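PDB 2H9F: hypothetical protein from Pseudomonas aeruginosa, which probably isomerises methylaconitate, an unsaturated tricarboxylic acid, as a member of the PrpF family. Local coordinates for residues V23-P31 and R41-I49; S78-Y89 and V135-I146. One frame throughout, in Å; residues are numbered along the deposited sequence.

Contact 1: residues V23-P31 and R41-I49; sequences VFFRLEDLP and RDRLFMRVI. With SO4 (sulfate ion), chain H.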
loop_
_atom_site.group_PDB
_atom_site.type_symbol
_atom_site.label_atom_id
_atom_site.label_comp_id
_atom_site.label_asym_id
_atom_site.label_seq_id
_atom_site.Cartn_x
_atom_site.Cartn_y
_atom_site.Cartn_z
ATOM N N VAL A 23 -8.492 -8.488 5.424
ATOM C CA VAL A 23 -9.907 -8.356 5.255
ATOM C C VAL A 23 -10.473 -9.611 5.877
ATOM O O VAL A 23 -10.079 -10.696 5.475
ATOM C CB VAL A 23 -10.362 -8.295 3.774
ATOM C CG1 VAL A 23 -11.873 -8.057 3.721
ATOM C CG2 VAL A 23 -9.612 -7.217 2.979
ATOM N N PHE A 24 -11.351 -9.432 6.877
ATOM C CA PHE A 24 -11.911 -10.519 7.653
ATOM C C PHE A 24 -13.386 -10.784 7.311
ATOM O O PHE A 24 -14.205 -9.870 7.195
ATOM C CB PHE A 24 -11.770 -10.253 9.158
ATOM C CG PHE A 24 -10.386 -10.427 9.698
ATOM C CD1 PHE A 24 -9.360 -9.551 9.349
ATOM C CD2 PHE A 24 -10.126 -11.398 10.630
ATOM C CE1 PHE A 24 -8.101 -9.694 9.854
ATOM C CE2 PHE A 24 -8.870 -11.536 11.156
ATOM C CZ PHE A 24 -7.854 -10.691 10.765
ATOM N N PHE A 25 -13.694 -12.072 7.158
ATOM C CA PHE A 25 -15.041 -12.510 6.882
ATOM C C PHE A 25 -15.513 -13.540 7.889
ATOM O O PHE A 25 -14.757 -14.425 8.240
ATOM C CB PHE A 25 -15.074 -13.205 5.515
ATOM C CG PHE A 25 -14.639 -12.339 4.395
ATOM C CD1 PHE A 25 -13.305 -12.242 4.061
ATOM C CD2 PHE A 25 -15.573 -11.605 3.672
ATOM C CE1 PHE A 25 -12.883 -11.407 3.014
ATOM C CE2 PHE A 25 -15.172 -10.821 2.584
ATOM C CZ PHE A 25 -13.824 -10.738 2.248
ATOM N N ARG A 26 -16.782 -13.472 8.280
ATOM C CA ARG A 26 -17.446 -14.666 8.840
ATOM C C ARG A 26 -17.809 -15.637 7.744
ATOM O O ARG A 26 -18.329 -15.228 6.702
ATOM C CB ARG A 26 -18.722 -14.307 9.548
ATOM C CG ARG A 26 -18.610 -13.103 10.454
ATOM C CD ARG A 26 -19.813 -12.942 11.331
ATOM N NE ARG A 26 -21.042 -12.819 10.571
ATOM C CZ ARG A 26 -22.251 -12.708 11.103
ATOM N NH1 ARG A 26 -22.414 -12.705 12.421
ATOM N NH2 ARG A 26 -23.313 -12.650 10.299
ATOM N N LEU A 27 -17.614 -16.933 7.971
ATOM C CA LEU A 27 -17.941 -17.922 6.943
ATOM C C LEU A 27 -19.376 -17.775 6.410
ATOM O O LEU A 27 -19.597 -17.781 5.208
ATOM C CB LEU A 27 -17.714 -19.339 7.473
ATOM C CG LEU A 27 -18.026 -20.513 6.564
ATOM C CD1 LEU A 27 -17.120 -20.568 5.326
ATOM C CD2 LEU A 27 -17.923 -21.779 7.404
ATOM N N GLU A 28 -20.332 -17.608 7.310
ATOM C CA GLU A 28 -21.746 -17.473 6.952
ATOM C C GLU A 28 -22.061 -16.247 6.091
ATOM O O GLU A 28 -23.083 -16.222 5.419
ATOM C CB GLU A 28 -22.603 -17.415 8.234
ATOM C CG GLU A 28 -22.429 -16.106 9.061
ATOM C CD GLU A 28 -22.995 -16.185 10.514
ATOM O OE1 GLU A 28 -24.252 -16.248 10.591
ATOM O OE2 GLU A 28 -22.189 -16.166 11.535
ATOM N N ASP A 29 -21.209 -15.219 6.132
ATOM C CA ASP A 29 -21.398 -14.020 5.302
ATOM C C ASP A 29 -20.911 -14.165 3.862
ATOM O O ASP A 29 -21.171 -13.289 3.016
ATOM C CB ASP A 29 -20.688 -12.834 5.922
ATOM C CG ASP A 29 -21.306 -12.390 7.225
ATOM O OD1 ASP A 29 -22.513 -12.714 7.452
ATOM O OD2 ASP A 29 -20.579 -11.704 8.021
ATOM N N LEU A 30 -20.223 -15.262 3.559
ATOM C CA LEU A 30 -19.648 -15.429 2.232
ATOM C C LEU A 30 -20.719 -15.915 1.299
ATOM O O LEU A 30 -21.603 -16.673 1.702
ATOM C CB LEU A 30 -18.498 -16.448 2.228
ATOM C CG LEU A 30 -17.212 -16.034 2.960
ATOM C CD1 LEU A 30 -16.168 -17.172 2.972
ATOM C CD2 LEU A 30 -16.601 -14.755 2.401
ATOM N N PRO A 31 -20.588 -15.583 0.016
ATOM C CA PRO A 31 -21.424 -16.261 -0.974
ATOM C C PRO A 31 -21.396 -17.763 -0.859
ATOM O O PRO A 31 -20.405 -18.358 -0.471
ATOM C CB PRO A 31 -20.821 -15.823 -2.297
ATOM C CG PRO A 31 -20.177 -14.535 -2.011
ATOM C CD PRO A 31 -19.648 -14.664 -0.620
ATOM N N ARG A 41 -13.771 -19.492 -3.955
ATOM C CA ARG A 41 -13.315 -18.756 -2.778
ATOM C C ARG A 41 -12.010 -17.998 -3.094
ATOM O O ARG A 41 -11.812 -16.826 -2.743
ATOM C CB ARG A 41 -13.105 -19.743 -1.609
ATOM C CG ARG A 41 -12.511 -19.048 -0.407
ATOM C CD ARG A 41 -12.221 -19.994 0.733
ATOM N NE ARG A 41 -13.455 -20.361 1.396
ATOM C CZ ARG A 41 -13.547 -21.249 2.382
ATOM N NH1 ARG A 41 -12.465 -21.846 2.882
ATOM N NH2 ARG A 41 -14.733 -21.485 2.907
ATOM N N ASP A 42 -11.107 -18.705 -3.743
ATOM C CA ASP A 42 -9.777 -18.195 -4.110
ATOM C C ASP A 42 -9.966 -16.995 -5.024
ATOM O O ASP A 42 -9.425 -15.913 -4.744
ATOM C CB ASP A 42 -8.974 -19.351 -4.783
ATOM C CG ASP A 42 -8.361 -20.330 -3.760
ATOM O OD1 ASP A 42 -8.733 -20.279 -2.571
ATOM O OD2 ASP A 42 -7.516 -21.162 -4.174
ATOM N N ARG A 43 -10.812 -17.144 -6.054
ATOM C CA ARG A 43 -11.152 -16.050 -6.995
ATOM C C ARG A 43 -11.735 -14.851 -6.260
ATOM O O ARG A 43 -11.365 -13.660 -6.515
ATOM C CB ARG A 43 -12.186 -16.543 -8.035
ATOM C CG ARG A 43 -11.760 -17.710 -8.901
ATOM C CD ARG A 43 -12.671 -17.937 -10.140
ATOM N NE ARG A 43 -14.001 -18.494 -9.838
ATOM C CZ ARG A 43 -14.373 -19.750 -10.102
ATOM N NH1 ARG A 43 -13.526 -20.595 -10.666
ATOM N NH2 ARG A 43 -15.583 -20.183 -9.788
ATOM N N LEU A 44 -12.652 -15.139 -5.328
ATOM C CA LEU A 44 -13.289 -14.065 -4.588
ATOM C C LEU A 44 -12.228 -13.221 -3.882
ATOM O O LEU A 44 -12.205 -11.998 -4.014
ATOM C CB LEU A 44 -14.328 -14.574 -3.578
ATOM C CG LEU A 44 -14.878 -13.447 -2.665
ATOM C CD1 LEU A 44 -15.659 -12.438 -3.461
ATOM C CD2 LEU A 44 -15.731 -14.012 -1.504
ATOM N N PHE A 45 -11.334 -13.889 -3.161
ATOM C CA PHE A 45 -10.334 -13.203 -2.369
ATOM C C PHE A 45 -9.269 -12.486 -3.208
ATOM O O PHE A 45 -8.838 -11.369 -2.892
ATOM C CB PHE A 45 -9.732 -14.186 -1.379
ATOM C CG PHE A 45 -10.683 -14.592 -0.268
ATOM C CD1 PHE A 45 -11.890 -13.943 -0.076
ATOM C CD2 PHE A 45 -10.312 -15.548 0.644
ATOM C CE1 PHE A 45 -12.735 -14.311 0.919
ATOM C CE2 PHE A 45 -11.137 -15.874 1.676
ATOM C CZ PHE A 45 -12.370 -15.292 1.791
HETATM N N MSE A 46 -8.887 -13.113 -4.307
HETATM C CA MSE A 46 -8.055 -12.439 -5.330
HETATM C C MSE A 46 -8.726 -11.126 -5.695
HETATM O O MSE A 46 -8.143 -9.985 -5.603
HETATM C CB MSE A 46 -7.888 -13.387 -6.584
HETATM C CG MSE A 46 -6.891 -14.438 -6.420
HETATM SE SE MSE A 46 -6.947 -15.414 -8.067
HETATM C CE MSE A 46 -6.809 -17.339 -7.532
ATOM N N ARG A 47 -10.024 -11.178 -5.933
ATOM C CA ARG A 47 -10.699 -9.987 -6.453
ATOM C C ARG A 47 -10.887 -8.930 -5.351
ATOM O O ARG A 47 -10.736 -7.706 -5.594
ATOM C CB ARG A 47 -12.007 -10.405 -7.159
ATOM C CG ARG A 47 -12.625 -9.330 -8.069
ATOM C CD ARG A 47 -11.914 -9.105 -9.437
ATOM N NE ARG A 47 -12.051 -7.677 -9.671
ATOM C CZ ARG A 47 -12.697 -7.054 -10.654
ATOM N NH1 ARG A 47 -13.240 -7.666 -11.716
ATOM N NH2 ARG A 47 -12.731 -5.726 -10.576
ATOM N N VAL A 48 -11.163 -9.386 -4.127
ATOM C CA VAL A 48 -11.296 -8.416 -2.995
ATOM C C VAL A 48 -10.014 -7.656 -2.816
ATOM O O VAL A 48 -10.005 -6.410 -2.552
ATOM C CB VAL A 48 -11.686 -9.169 -1.680
ATOM C CG1 VAL A 48 -11.419 -8.359 -0.437
ATOM C CG2 VAL A 48 -13.165 -9.579 -1.761
ATOM N N ILE A 49 -8.920 -8.408 -2.850
ATOM C CA ILE A 49 -7.571 -7.862 -2.703
ATOM C C ILE A 49 -7.076 -6.991 -3.857
ATOM O O ILE A 49 -6.415 -5.947 -3.618
ATOM C CB ILE A 49 -6.540 -8.956 -2.379
ATOM C CG1 ILE A 49 -6.769 -9.448 -0.935
ATOM C CG2 ILE A 49 -5.105 -8.446 -2.529
ATOM C CD1 ILE A 49 -6.741 -8.341 0.136
HETATM S S SO4 H . -26.298 -11.905 12.612
HETATM O O1 SO4 H . -25.283 -10.919 12.992
HETATM O O2 SO4 H . -25.801 -13.265 12.846
HETATM O O3 SO4 H . -27.490 -11.675 13.431
HETATM O O4 SO4 H . -26.644 -11.748 11.197
#

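Contact 2: residues S78-Y89 and V135-I146; sequences SSQPGHDVDYLY and VRIWQANIGKTI. With SO4 (sulfate ion), chain E.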
loop_
_atom_site.group_PDB
_atom_site.type_symbol
_atom_site.label_atom_id
_atom_site.label_comp_id
_atom_site.label_asym_id
_atom_site.label_seq_id
_atom_site.Cartn_x
_atom_site.Cartn_y
_atom_site.Cartn_z
ATOM N N SER A 78 -16.112 -22.950 15.778
ATOM C CA SER A 78 -15.315 -24.139 15.669
ATOM C C SER A 78 -16.112 -25.414 15.843
ATOM O O SER A 78 -16.975 -25.513 16.711
ATOM C CB SER A 78 -14.257 -24.120 16.733
ATOM O OG SER A 78 -13.362 -25.168 16.520
ATOM N N SER A 79 -15.750 -26.405 15.043
ATOM C CA SER A 79 -16.229 -27.784 15.203
ATOM C C SER A 79 -15.313 -28.550 16.155
ATOM O O SER A 79 -15.653 -29.624 16.651
ATOM C CB SER A 79 -16.169 -28.455 13.824
ATOM O OG SER A 79 -15.051 -27.892 13.099
ATOM N N GLN A 80 -14.147 -27.970 16.408
ATOM C CA GLN A 80 -13.096 -28.614 17.145
ATOM C C GLN A 80 -13.373 -28.494 18.672
ATOM O O GLN A 80 -13.566 -27.412 19.197
ATOM C CB GLN A 80 -11.782 -27.975 16.681
ATOM C CG GLN A 80 -10.522 -28.626 17.153
ATOM C CD GLN A 80 -10.319 -30.037 16.622
ATOM O OE1 GLN A 80 -10.701 -30.362 15.478
ATOM N NE2 GLN A 80 -9.698 -30.888 17.463
ATOM N N PRO A 81 -13.465 -29.629 19.384
ATOM C CA PRO A 81 -13.739 -29.553 20.817
ATOM C C PRO A 81 -12.775 -28.648 21.541
ATOM O O PRO A 81 -11.577 -28.687 21.263
ATOM C CB PRO A 81 -13.540 -30.987 21.294
ATOM C CG PRO A 81 -13.805 -31.786 20.119
ATOM C CD PRO A 81 -13.357 -31.018 18.928
ATOM N N GLY A 82 -13.299 -27.846 22.459
ATOM C CA GLY A 82 -12.485 -26.941 23.255
ATOM C C GLY A 82 -11.999 -25.706 22.541
ATOM O O GLY A 82 -11.036 -25.063 22.966
ATOM N N HIS A 83 -12.683 -25.330 21.471
ATOM C CA HIS A 83 -12.320 -24.146 20.728
ATOM C C HIS A 83 -13.552 -23.321 20.421
ATOM O O HIS A 83 -14.636 -23.843 20.274
ATOM C CB HIS A 83 -11.597 -24.575 19.442
ATOM C CG HIS A 83 -10.239 -25.169 19.682
ATOM N ND1 HIS A 83 -10.039 -26.515 19.923
ATOM C CD2 HIS A 83 -9.013 -24.588 19.741
ATOM C CE1 HIS A 83 -8.745 -26.729 20.124
ATOM N NE2 HIS A 83 -8.100 -25.582 19.994
ATOM N N ASP A 84 -13.364 -22.017 20.347
ATOM C CA ASP A 84 -14.416 -21.081 19.988
ATOM C C ASP A 84 -14.545 -20.853 18.490
ATOM O O ASP A 84 -15.663 -20.798 17.990
ATOM C CB ASP A 84 -14.165 -19.739 20.681
ATOM C CG ASP A 84 -14.195 -19.887 22.181
ATOM O OD1 ASP A 84 -15.251 -20.344 22.692
ATOM O OD2 ASP A 84 -13.150 -19.645 22.814
ATOM N N VAL A 85 -13.426 -20.664 17.790
ATOM C CA VAL A 85 -13.467 -20.344 16.369
ATOM C C VAL A 85 -12.448 -21.127 15.583
ATOM O O VAL A 85 -11.377 -21.439 16.088
ATOM C CB VAL A 85 -13.231 -18.843 16.133
ATOM C CG1 VAL A 85 -14.444 -18.016 16.720
ATOM C CG2 VAL A 85 -11.858 -18.395 16.704
ATOM N N ASP A 86 -12.791 -21.462 14.343
ATOM C CA ASP A 86 -11.806 -21.894 13.367
ATOM C C ASP A 86 -11.324 -20.686 12.579
ATOM O O ASP A 86 -12.119 -19.860 12.141
ATOM C CB ASP A 86 -12.385 -22.920 12.405
ATOM C CG ASP A 86 -12.709 -24.220 13.064
ATOM O OD1 ASP A 86 -12.238 -24.444 14.199
ATOM O OD2 ASP A 86 -13.441 -25.042 12.456
ATOM N N TYR A 87 -10.015 -20.621 12.374
ATOM C CA TYR A 87 -9.334 -19.487 11.795
ATOM C C TYR A 87 -8.551 -19.957 10.602
ATOM O O TYR A 87 -7.673 -20.797 10.703
ATOM C CB TYR A 87 -8.442 -18.860 12.863
ATOM C CG TYR A 87 -7.291 -18.011 12.397
ATOM C CD1 TYR A 87 -7.461 -17.063 11.425
ATOM C CD2 TYR A 87 -6.033 -18.141 12.968
ATOM C CE1 TYR A 87 -6.401 -16.270 11.028
ATOM C CE2 TYR A 87 -4.956 -17.365 12.557
ATOM C CZ TYR A 87 -5.145 -16.436 11.583
ATOM O OH TYR A 87 -4.104 -15.627 11.162
ATOM N N LEU A 88 -8.924 -19.432 9.447
ATOM C CA LEU A 88 -8.314 -19.778 8.176
ATOM C C LEU A 88 -7.741 -18.515 7.555
ATOM O O LEU A 88 -8.429 -17.507 7.480
ATOM C CB LEU A 88 -9.386 -20.362 7.260
ATOM C CG LEU A 88 -9.022 -21.446 6.253
ATOM C CD1 LEU A 88 -8.307 -22.619 6.882
ATOM C CD2 LEU A 88 -10.315 -21.887 5.535
ATOM N N TYR A 89 -6.497 -18.578 7.089
ATOM C CA TYR A 89 -5.797 -17.426 6.562
ATOM C C TYR A 89 -5.311 -17.721 5.129
ATOM O O TYR A 89 -4.742 -18.788 4.846
ATOM C CB TYR A 89 -4.685 -17.091 7.537
ATOM C CG TYR A 89 -3.461 -16.530 6.928
ATOM C CD1 TYR A 89 -3.478 -15.281 6.322
ATOM C CD2 TYR A 89 -2.266 -17.233 6.970
ATOM C CE1 TYR A 89 -2.318 -14.744 5.749
ATOM C CE2 TYR A 89 -1.110 -16.723 6.398
ATOM C CZ TYR A 89 -1.138 -15.482 5.789
ATOM O OH TYR A 89 0.021 -14.968 5.234
ATOM N N VAL A 135 -10.241 -16.194 24.107
ATOM C CA VAL A 135 -10.726 -16.689 22.837
ATOM C C VAL A 135 -9.869 -17.885 22.428
ATOM O O VAL A 135 -8.678 -17.752 22.248
ATOM C CB VAL A 135 -10.708 -15.612 21.738
ATOM C CG1 VAL A 135 -11.278 -16.183 20.459
ATOM C CG2 VAL A 135 -11.474 -14.374 22.170
ATOM N N ARG A 136 -10.480 -19.051 22.288
ATOM C CA ARG A 136 -9.750 -20.262 21.928
ATOM C C ARG A 136 -9.819 -20.500 20.411
ATOM O O ARG A 136 -10.873 -20.885 19.882
ATOM C CB ARG A 136 -10.351 -21.446 22.670
ATOM C CG ARG A 136 -10.367 -21.266 24.209
ATOM C CD ARG A 136 -11.269 -22.316 24.885
ATOM N NE ARG A 136 -12.669 -22.139 24.496
ATOM C CZ ARG A 136 -13.640 -23.021 24.697
ATOM N NH1 ARG A 136 -13.412 -24.170 25.312
ATOM N NH2 ARG A 136 -14.865 -22.745 24.288
ATOM N N ILE A 137 -8.684 -20.295 19.723
ATOM C CA ILE A 137 -8.621 -20.284 18.251
ATOM C C ILE A 137 -8.032 -21.579 17.749
ATOM O O ILE A 137 -6.970 -21.998 18.205
ATOM C CB ILE A 137 -7.766 -19.131 17.731
ATOM C CG1 ILE A 137 -8.309 -17.798 18.257
ATOM C CG2 ILE A 137 -7.716 -19.157 16.180
ATOM C CD1 ILE A 137 -7.328 -16.600 18.176
ATOM N N TRP A 138 -8.749 -22.256 16.857
ATOM C CA TRP A 138 -8.189 -23.392 16.140
ATOM C C TRP A 138 -7.633 -22.854 14.840
ATOM O O TRP A 138 -8.389 -22.431 13.996
ATOM C CB TRP A 138 -9.263 -24.388 15.847
ATOM C CG TRP A 138 -8.797 -25.584 15.130
ATOM C CD1 TRP A 138 -9.180 -25.990 13.888
ATOM C CD2 TRP A 138 -7.890 -26.576 15.618
ATOM N NE1 TRP A 138 -8.563 -27.165 13.567
ATOM C CE2 TRP A 138 -7.769 -27.554 14.615
ATOM C CE3 TRP A 138 -7.178 -26.735 16.805
ATOM C CZ2 TRP A 138 -6.951 -28.685 14.758
ATOM C CZ3 TRP A 138 -6.363 -27.853 16.945
ATOM C CH2 TRP A 138 -6.262 -28.816 15.926
ATOM N N GLN A 139 -6.308 -22.800 14.734
ATOM C CA GLN A 139 -5.628 -22.383 13.523
ATOM C C GLN A 139 -5.842 -23.553 12.582
ATOM O O GLN A 139 -5.223 -24.599 12.705
ATOM C CB GLN A 139 -4.147 -22.093 13.796
ATOM C CG GLN A 139 -3.542 -20.990 12.978
ATOM C CD GLN A 139 -3.708 -21.247 11.492
ATOM O OE1 GLN A 139 -3.418 -22.354 11.038
ATOM N NE2 GLN A 139 -4.174 -20.222 10.717
ATOM N N ALA A 140 -6.779 -23.347 11.655
ATOM C CA ALA A 140 -7.241 -24.385 10.728
ATOM C C ALA A 140 -6.219 -24.687 9.617
ATOM O O ALA A 140 -6.208 -25.791 9.099
ATOM C CB ALA A 140 -8.612 -23.994 10.131
ATOM N N ASN A 141 -5.349 -23.727 9.287
ATOM C CA ASN A 141 -4.307 -23.951 8.255
ATOM C C ASN A 141 -3.337 -24.991 8.697
ATOM O O ASN A 141 -3.088 -25.930 7.958
ATOM C CB ASN A 141 -3.550 -22.653 7.873
ATOM C CG ASN A 141 -4.521 -21.509 7.410
ATOM O OD1 ASN A 141 -5.124 -20.835 8.246
ATOM N ND2 ASN A 141 -4.683 -21.333 6.098
ATOM N N ILE A 142 -2.828 -24.863 9.922
ATOM C CA ILE A 142 -1.826 -25.829 10.462
ATOM C C ILE A 142 -2.286 -26.807 11.564
ATOM O O ILE A 142 -1.497 -27.668 11.955
ATOM C CB ILE A 142 -0.542 -25.072 10.953
ATOM C CG1 ILE A 142 -0.786 -24.383 12.312
ATOM C CG2 ILE A 142 -0.076 -24.048 9.866
ATOM C CD1 ILE A 142 -0.004 -23.095 12.544
ATOM N N GLY A 143 -3.519 -26.685 12.083
ATOM C CA GLY A 143 -4.028 -27.639 13.112
ATOM C C GLY A 143 -3.469 -27.452 14.529
ATOM O O GLY A 143 -3.082 -28.398 15.178
ATOM N N LYS A 144 -3.474 -26.214 15.018
ATOM C CA LYS A 144 -2.862 -25.846 16.295
ATOM C C LYS A 144 -3.741 -24.832 17.020
ATOM O O LYS A 144 -4.433 -24.061 16.395
ATOM C CB LYS A 144 -1.511 -25.176 16.023
ATOM C CG LYS A 144 -0.421 -26.089 15.435
ATOM C CD LYS A 144 0.126 -27.012 16.485
ATOM C CE LYS A 144 1.533 -27.478 16.147
ATOM N NZ LYS A 144 1.936 -28.547 17.128
ATOM N N THR A 145 -3.660 -24.808 18.339
ATOM C CA THR A 145 -4.419 -23.900 19.177
ATOM C C THR A 145 -3.632 -22.638 19.468
ATOM O O THR A 145 -2.422 -22.662 19.771
ATOM C CB THR A 145 -4.763 -24.594 20.491
ATOM O OG1 THR A 145 -5.528 -25.762 20.185
ATOM C CG2 THR A 145 -5.553 -23.667 21.459
ATOM N N ILE A 146 -4.343 -21.526 19.383
ATOM C CA ILE A 146 -3.872 -20.248 19.813
ATOM C C ILE A 146 -4.941 -19.723 20.791
ATOM O O ILE A 146 -6.136 -19.800 20.504
ATOM C CB ILE A 146 -3.747 -19.232 18.651
ATOM C CG1 ILE A 146 -2.919 -19.793 17.498
ATOM C CG2 ILE A 146 -3.162 -17.893 19.150
ATOM C CD1 ILE A 146 -2.967 -18.902 16.240
HETATM S S SO4 E . -16.950 -28.398 23.087
HETATM O O1 SO4 E . -16.731 -29.617 22.282
HETATM O O2 SO4 E . -18.076 -27.641 22.549
HETATM O O3 SO4 E . -17.273 -28.783 24.466
HETATM O O4 SO4 E . -15.776 -27.515 23.089
#

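Contact 1: residues V23-P31 and R41-I49
Residues 23-26, the end of a strand, run roughly antiparallel to helix 41-49, the two short axes at 142° and 11.0 Å apart at closest, a spacing that side chains fill; no hydrogen bond crosses. The strand side chains that meet the helix alternate, Val23 and Phe25, and the turn beyond adds Leu30 and Pro31; from the helix come Arg41, Leu44, Phe45 and Val48, one turn apart or adjacent, with Ile49 at the end. At the centre Phe25 and Phe45 slide past each other in opposite directions, their planes 19° from parallel. The rings are offset so far that they barely overlap, and CE1 of Phe45 comes over one face of the Phe25 ring, 3.6 Å from CE1 of Phe25. Leu30 instead reaches the edge of Phe45, where CD2 of Leu30 lies 4.2 Å from CE1 of Phe45. CD2 of Leu30 is also 4.1 Å from CD2 of Leu44, which in turn touches CD of the Pro31 ring. Val23 and Val48 approach end on, CG2 of Val23 standing 4.0 Å from CG1 of Val48; the chi1 of 162° splits the two methyls of Val48 between partners, CG1 meeting Val23 and CG2 the Phe25 ring. Arg41 bends at chi3 and crosses Leu27 at about a right angle, bringing its NH2 to 3.5 Å from CD1 of Leu27, while its NE is hydrogen-bonded to the carbonyl oxygen of Cys34 in the intervening loop. Strand 7-17, through Ile10, and strand 388-392, through Val389 and Val391, pack on Phe25, Leu44 and Val48, whereas strand 71-77 pairs with the backbone of strand 20-26 and touches Phe45 through Cys72, so that helix 39-49 is packed against side chains from several strands.

Contact 2: residues S78-Y89 and V135-I146
A parallel strand pair, 85-89 beside 135-139, is closed at one end by a bidentate salt bridge and at the other by an asparagine. Arg136 grips Asp84 side-on: Arg136 NH2 reaches Asp84 OD1 at 2.9 Å and NE reaches OD2 at 3.0 Å, both nearly straight, in the guanidinium plane but from above the carboxylate plane. OD2 also takes the backbone N of Arg136 on its anti lone pair, so three bonds fix the carboxylate. Trp138 N bonds to Val85 O, and Tyr87 N to Trp138 O. Val85 and Ile137 lie side by side on the same face as Tyr87, whose CB meets CG2 of Ile137; this face packs on helix 106-118 through Ala116, Leu108 and Ser109. Strand 144-146 folds back from 135-139 through a G1 bulge at Gly143 and Lys144 and delivers Thr145, whose OG1 is hydrogen-bonded to NE2 of His83 at 2.6 Å. Trp138 turns an edge to the His83 face in a T-shaped pair with planes at 67°. CG of Gln80 sits over one indole face, and CA of Gly143 lies against the opposite face, toward its rim. Farther along, Asn141 OD1 accepts from both Tyr89 N, at 2.9 Å, and Gln139 NE2.

In the fold
Contact 1 is the more deeply buried of the two and almost purely apolar, joining a helix to a strand by side chains alone; contact 2 is partly buried and joins strands through backbone bonds, with its polar side chains gathered toward the turn 80-83 and the 140-143 loop. Strand 71-77 lies between them, pairing with strand 20-26 of contact 1 in parallel and with strand 85-92 of contact 2 in antiparallel fashion. Their centres are about 19 Å apart, yet they meet where NH1 of Arg41 packs 3.4 Å from CD2 of Leu88. Each has a sulfate, probably from the crystallisation liquor, at its margin: two weak bonds from Arg26 hold one, a short bond from the Gly82 backbone N the other.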